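Local structure of RNA-dependent RNA Polymerase (6TZ0) at residues L156-Q161 / L777-F782; C211-A216 / G220-V225. The protein catalyses RNA-templated RNA synthesis, transcribing and replicating the double-stranded RNA genome of a cytoplasmic polyhedrosis virus. All blocks are in the same frame, centred on the assembly; numbering follows the deposited sequence.

Overall arrangement
Following the chain from the N terminus, helix 145-160 comes first, and its last turn supplies 156-161. Helix 206-218 then passes through 211-216, turns at once and runs by way of 220-225 into helix 224-237; contact 2 is this local turn. Contact 1 closes a far longer loop: 777-782 of helix 774-786, 616 residues beyond the end of 156-161, packs against it, so contact 2 is nested inside that loop. Their centres lie about 12 Å apart and they touch: the rings of Y160 and H224 meet edge-to-face, and L780 packs on T215. Together they join helices of the N-terminal region to one that follows the palm strands.

Contact 1: L156-Q161 / L777-F782; sequences LDVWYQ and LKMLGF
A Met-aromatic contact joins two helices far apart in the chain: M779 of helix 774-786 brings its sulfur to the indole of W159, in the last turn of helix 145-160. The sulfur comes in at the edge of the six-membered ring, with SD 5.0 Å from the centroid of that ring in W159 and 88° off its normal, so it lies practically in the ring plane. From there M779 SD is 3.6 Å from W159 CE3, an edge approach consistent with a weak attraction between the sulfur and the ring C-H edge. The bend at chi3 (-73°) folds the terminal methyl back toward the same ring atom, and M779 CE also stands 3.6 Å from W159 CE3. Methionine suits this place because an unbranched, polarisable chain can span the 7.9 Å between the CA atoms of W159 and M779, the nearest of the two segments. The contact thus fastens the N-terminal region to a helix that follows the palm strands in the chain, as the N-terminal domain of reovirus-type polymerases covers the polymerase core. At the root of the side chain, W159 CB lies 3.9 Å from M779 SD. The preceding residue adds to this apolar seat: V158 CG1, anti to its own amide nitrogen (chi1 174°), reaches to 4.1 Å from M779 SD. Beta-branched valine is compact enough to sit there beside F12 and F783. R16 makes a cation-pi contact with the indole, while Y848 packs on M779. No hydrogen bond crosses between 156-161 and 777-782; D157 and K778 instead direct their charges to R168 and D860.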
loop_
_atom_site.group_PDB
_atom_site.type_symbol
_atom_site.label_atom_id
_atom_site.label_comp_id
_atom_site.label_asym_id
_atom_site.label_seq_id
_atom_site.Cartn_x
_atom_site.Cartn_y
_atom_site.Cartn_z
ATOM N N LEU A 156 38.493 5.278 -0.443
ATOM C CA LEU A 156 39.195 5.704 0.768
ATOM C C LEU A 156 40.699 5.825 0.543
ATOM O O LEU A 156 41.337 6.749 1.068
ATOM C CB LEU A 156 38.902 4.729 1.901
ATOM C CG LEU A 156 37.543 4.723 2.583
ATOM C CD1 LEU A 156 37.347 3.415 3.275
ATOM C CD2 LEU A 156 37.528 5.811 3.618
ATOM N N ASP A 157 41.277 4.916 -0.252
ATOM C CA ASP A 157 42.712 4.963 -0.525
ATOM C C ASP A 157 43.083 6.182 -1.353
ATOM O O ASP A 157 44.089 6.842 -1.081
ATOM C CB ASP A 157 43.171 3.701 -1.251
ATOM C CG ASP A 157 43.156 2.485 -0.371
ATOM O OD1 ASP A 157 43.238 2.637 0.861
ATOM O OD2 ASP A 157 43.097 1.368 -0.920
ATOM N N VAL A 158 42.287 6.492 -2.378
ATOM C CA VAL A 158 42.621 7.626 -3.235
ATOM C C VAL A 158 42.371 8.946 -2.508
ATOM O O VAL A 158 43.124 9.913 -2.682
ATOM C CB VAL A 158 41.855 7.519 -4.566
ATOM C CG1 VAL A 158 42.049 8.738 -5.444
ATOM C CG2 VAL A 158 42.342 6.306 -5.303
ATOM N N TRP A 159 41.363 8.992 -1.631
ATOM C CA TRP A 159 41.125 10.225 -0.884
ATOM C C TRP A 159 42.220 10.475 0.146
ATOM O O TRP A 159 42.788 11.571 0.199
ATOM C CB TRP A 159 39.766 10.188 -0.196
ATOM C CG TRP A 159 39.390 11.499 0.449
ATOM C CD1 TRP A 159 39.649 11.883 1.730
ATOM C CD2 TRP A 159 38.648 12.569 -0.145
ATOM N NE1 TRP A 159 39.151 13.136 1.958
ATOM C CE2 TRP A 159 38.526 13.579 0.824
ATOM C CE3 TRP A 159 38.088 12.779 -1.408
ATOM C CZ2 TRP A 159 37.866 14.775 0.574
ATOM C CZ3 TRP A 159 37.435 13.963 -1.653
ATOM C CH2 TRP A 159 37.328 14.945 -0.668
ATOM N N TYR A 160 42.537 9.482 0.975
ATOM C CA TYR A 160 43.478 9.723 2.061
ATOM C C TYR A 160 44.932 9.465 1.694
ATOM O O TYR A 160 45.802 9.655 2.550
ATOM C CB TYR A 160 43.088 8.887 3.278
ATOM C CG TYR A 160 41.881 9.444 3.976
ATOM C CD1 TYR A 160 42.013 10.451 4.918
ATOM C CD2 TYR A 160 40.607 9.008 3.652
ATOM C CE1 TYR A 160 40.916 10.979 5.548
ATOM C CE2 TYR A 160 39.500 9.536 4.275
ATOM C CZ TYR A 160 39.665 10.523 5.220
ATOM O OH TYR A 160 38.566 11.049 5.846
ATOM N N GLN A 161 45.205 8.988 0.473
ATOM C CA GLN A 161 46.540 8.807 -0.120
ATOM C C GLN A 161 47.417 7.797 0.619
ATOM O O GLN A 161 48.571 7.590 0.238
ATOM C CB GLN A 161 47.295 10.132 -0.253
ATOM C CG GLN A 161 46.671 11.116 -1.204
ATOM C CD GLN A 161 47.500 12.372 -1.347
ATOM O OE1 GLN A 161 48.582 12.482 -0.778
ATOM N NE2 GLN A 161 46.975 13.345 -2.075
ATOM N N LEU A 777 31.782 12.018 -1.330
ATOM C CA LEU A 777 30.667 11.271 -1.891
ATOM C C LEU A 777 30.718 11.258 -3.416
ATOM O O LEU A 777 30.333 10.264 -4.047
ATOM C CB LEU A 777 29.370 11.869 -1.352
ATOM C CG LEU A 777 27.987 11.330 -1.668
ATOM C CD1 LEU A 777 27.158 11.393 -0.423
ATOM C CD2 LEU A 777 27.380 12.249 -2.673
ATOM N N LYS A 778 31.229 12.334 -4.027
ATOM C CA LYS A 778 31.434 12.323 -5.474
ATOM C C LYS A 778 32.527 11.334 -5.866
ATOM O O LYS A 778 32.401 10.620 -6.870
ATOM C CB LYS A 778 31.770 13.725 -5.988
ATOM C CG LYS A 778 31.813 13.805 -7.515
ATOM C CD LYS A 778 31.806 15.237 -8.028
ATOM C CE LYS A 778 33.172 15.890 -8.000
ATOM N NZ LYS A 778 34.015 15.370 -9.103
ATOM N N MET A 779 33.593 11.260 -5.069
ATOM C CA MET A 779 34.650 10.290 -5.349
ATOM C C MET A 779 34.163 8.857 -5.156
ATOM O O MET A 779 34.524 7.959 -5.929
ATOM C CB MET A 779 35.869 10.570 -4.475
ATOM C CG MET A 779 37.069 9.717 -4.818
ATOM S SD MET A 779 38.549 10.200 -3.935
ATOM C CE MET A 779 38.932 11.716 -4.795
ATOM N N LEU A 780 33.313 8.636 -4.151
ATOM C CA LEU A 780 32.763 7.309 -3.899
ATOM C C LEU A 780 31.852 6.859 -5.033
ATOM O O LEU A 780 31.909 5.699 -5.460
ATOM C CB LEU A 780 32.010 7.318 -2.574
ATOM C CG LEU A 780 31.426 6.005 -2.084
ATOM C CD1 LEU A 780 32.535 5.014 -1.855
ATOM C CD2 LEU A 780 30.683 6.259 -0.811
ATOM N N GLY A 781 31.020 7.767 -5.546
ATOM C CA GLY A 781 30.205 7.439 -6.703
ATOM C C GLY A 781 31.010 7.214 -7.970
ATOM O O GLY A 781 30.655 6.355 -8.787
ATOM N N PHE A 782 32.104 7.967 -8.147
ATOM C CA PHE A 782 32.994 7.726 -9.281
ATOM C C PHE A 782 33.625 6.344 -9.219
ATOM O O PHE A 782 33.716 5.655 -10.238
ATOM C CB PHE A 782 34.086 8.791 -9.344
ATOM C CG PHE A 782 35.162 8.495 -10.354
ATOM C CD1 PHE A 782 34.916 8.607 -11.709
ATOM C CD2 PHE A 782 36.429 8.116 -9.938
ATOM C CE1 PHE A 782 35.911 8.334 -12.630
ATOM C CE2 PHE A 782 37.420 7.844 -10.850
ATOM C CZ PHE A 782 37.162 7.954 -12.198
#

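Contact 2: C211-A216 / G220-V225; sequences CQVGTA and GILTHV
The carbonyl oxygen of A216 is gripped by two amides from beyond the end of its helix, I221 N and L222 N. The first belongs to a Schellman motif that closes helix 206-218: I221 N lies 3.1 Å from A216 O, nearly in line with the C=O bond (171° at the oxygen), although the hydrogen bond is bent at the hydrogen. L222 N stands 3.2 Å from A216 O in a straight N-H...O bond of 176°, but approaches from above the carbonyl plane, so the two donors use different parts of the oxygen. G220 makes the turn with positive phi (83°), a conformation in which a side chain would collide with the carbonyl oxygen of the residue before, so glycine suits the turn. The chain then doubles back, and L222 CD1 settles 3.7 Å from A216 CB. Alanine's single methyl admits this leucine branch close to the helix, and A337 and M338 of helix 325-339 pack on L222 as well. V213, one turn earlier, only brushes the same leucine, with CG1 4.5 Å from L222 CD1. T223 N-caps helix 224-237 through its side chain, and E226 OE1 accepts from T223 N, the reciprocal half of a capping box. Within helix 206-218, C211 O also has two donors, which reach it from opposite faces of its carbonyl plane: T215 N at 2.9 Å and the hydroxyl T215 OG1 at 2.7 Å.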
loop_
_atom_site.group_PDB
_atom_site.type_symbol
_atom_site.label_atom_id
_atom_site.label_comp_id
_atom_site.label_asym_id
_atom_site.label_seq_id
_atom_site.Cartn_x
_atom_site.Cartn_y
_atom_site.Cartn_z
ATOM N N CYS A 211 30.971 -1.455 4.015
ATOM C CA CYS A 211 30.660 -0.506 2.947
ATOM C C CYS A 211 29.929 0.722 3.480
ATOM O O CYS A 211 30.217 1.852 3.066
ATOM C CB CYS A 211 29.835 -1.179 1.853
ATOM S SG CYS A 211 30.726 -2.338 0.811
ATOM N N GLN A 212 29.019 0.530 4.435
ATOM C CA GLN A 212 28.305 1.671 5.001
ATOM C C GLN A 212 29.208 2.521 5.890
ATOM O O GLN A 212 29.099 3.753 5.893
ATOM C CB GLN A 212 27.085 1.195 5.783
ATOM C CG GLN A 212 26.200 2.325 6.254
ATOM C CD GLN A 212 25.563 3.065 5.100
ATOM O OE1 GLN A 212 25.110 2.456 4.134
ATOM N NE2 GLN A 212 25.529 4.385 5.192
ATOM N N VAL A 213 30.107 1.890 6.646
ATOM C CA VAL A 213 31.013 2.661 7.496
ATOM C C VAL A 213 32.010 3.444 6.644
ATOM O O VAL A 213 32.323 4.606 6.938
ATOM C CB VAL A 213 31.698 1.735 8.519
ATOM C CG1 VAL A 213 32.773 2.457 9.295
ATOM C CG2 VAL A 213 30.669 1.220 9.492
ATOM N N GLY A 214 32.457 2.861 5.532
ATOM C CA GLY A 214 33.297 3.607 4.613
ATOM C C GLY A 214 32.566 4.725 3.898
ATOM O O GLY A 214 33.158 5.770 3.608
ATOM N N THR A 215 31.277 4.531 3.615
ATOM C CA THR A 215 30.460 5.606 3.059
ATOM C C THR A 215 30.296 6.744 4.059
ATOM O O THR A 215 30.316 7.920 3.681
ATOM C CB THR A 215 29.103 5.044 2.638
ATOM O OG1 THR A 215 29.308 3.996 1.687
ATOM C CG2 THR A 215 28.234 6.104 1.997
ATOM N N ALA A 216 30.162 6.413 5.344
ATOM C CA ALA A 216 30.057 7.437 6.376
ATOM C C ALA A 216 31.363 8.195 6.570
ATOM O O ALA A 216 31.337 9.388 6.886
ATOM C CB ALA A 216 29.616 6.807 7.692
ATOM N N GLY A 220 32.167 12.470 5.612
ATOM C CA GLY A 220 32.562 13.415 6.629
ATOM C C GLY A 220 31.801 13.292 7.926
ATOM O O GLY A 220 31.963 14.142 8.805
ATOM N N ILE A 221 30.972 12.262 8.068
ATOM C CA ILE A 221 30.192 12.073 9.284
ATOM C C ILE A 221 31.018 11.363 10.349
ATOM O O ILE A 221 31.059 11.784 11.510
ATOM C CB ILE A 221 28.903 11.305 8.949
ATOM C CG1 ILE A 221 28.034 12.150 8.019
ATOM C CG2 ILE A 221 28.149 10.917 10.203
ATOM C CD1 ILE A 221 26.922 11.394 7.382
ATOM N N LEU A 222 31.696 10.288 9.975
ATOM C CA LEU A 222 32.551 9.556 10.892
ATOM C C LEU A 222 34.011 9.810 10.562
ATOM O O LEU A 222 34.389 9.893 9.392
ATOM C CB LEU A 222 32.274 8.057 10.837
ATOM C CG LEU A 222 30.935 7.556 11.360
ATOM C CD1 LEU A 222 30.838 6.069 11.124
ATOM C CD2 LEU A 222 30.788 7.866 12.827
ATOM N N THR A 223 34.825 9.943 11.600
ATOM C CA THR A 223 36.268 9.951 11.443
ATOM C C THR A 223 36.764 8.509 11.525
ATOM O O THR A 223 35.974 7.562 11.533
ATOM C CB THR A 223 36.906 10.863 12.486
ATOM O OG1 THR A 223 36.651 10.353 13.797
ATOM C CG2 THR A 223 36.321 12.252 12.383
ATOM N N HIS A 224 38.080 8.313 11.584
ATOM C CA HIS A 224 38.598 6.949 11.631
ATOM C C HIS A 224 38.439 6.334 13.016
ATOM O O HIS A 224 38.119 5.143 13.139
ATOM C CB HIS A 224 40.056 6.930 11.180
ATOM C CG HIS A 224 40.238 7.266 9.736
ATOM N ND1 HIS A 224 39.928 6.388 8.723
ATOM C CD2 HIS A 224 40.683 8.392 9.131
ATOM C CE1 HIS A 224 40.183 6.952 7.557
ATOM N NE2 HIS A 224 40.640 8.169 7.776
ATOM N N VAL A 225 38.617 7.137 14.064
ATOM C CA VAL A 225 38.439 6.631 15.418
ATOM C C VAL A 225 36.963 6.374 15.688
ATOM O O VAL A 225 36.586 5.408 16.369
ATOM C CB VAL A 225 39.028 7.630 16.427
ATOM C CG1 VAL A 225 39.283 6.954 17.742
ATOM C CG2 VAL A 225 40.263 8.291 15.883
#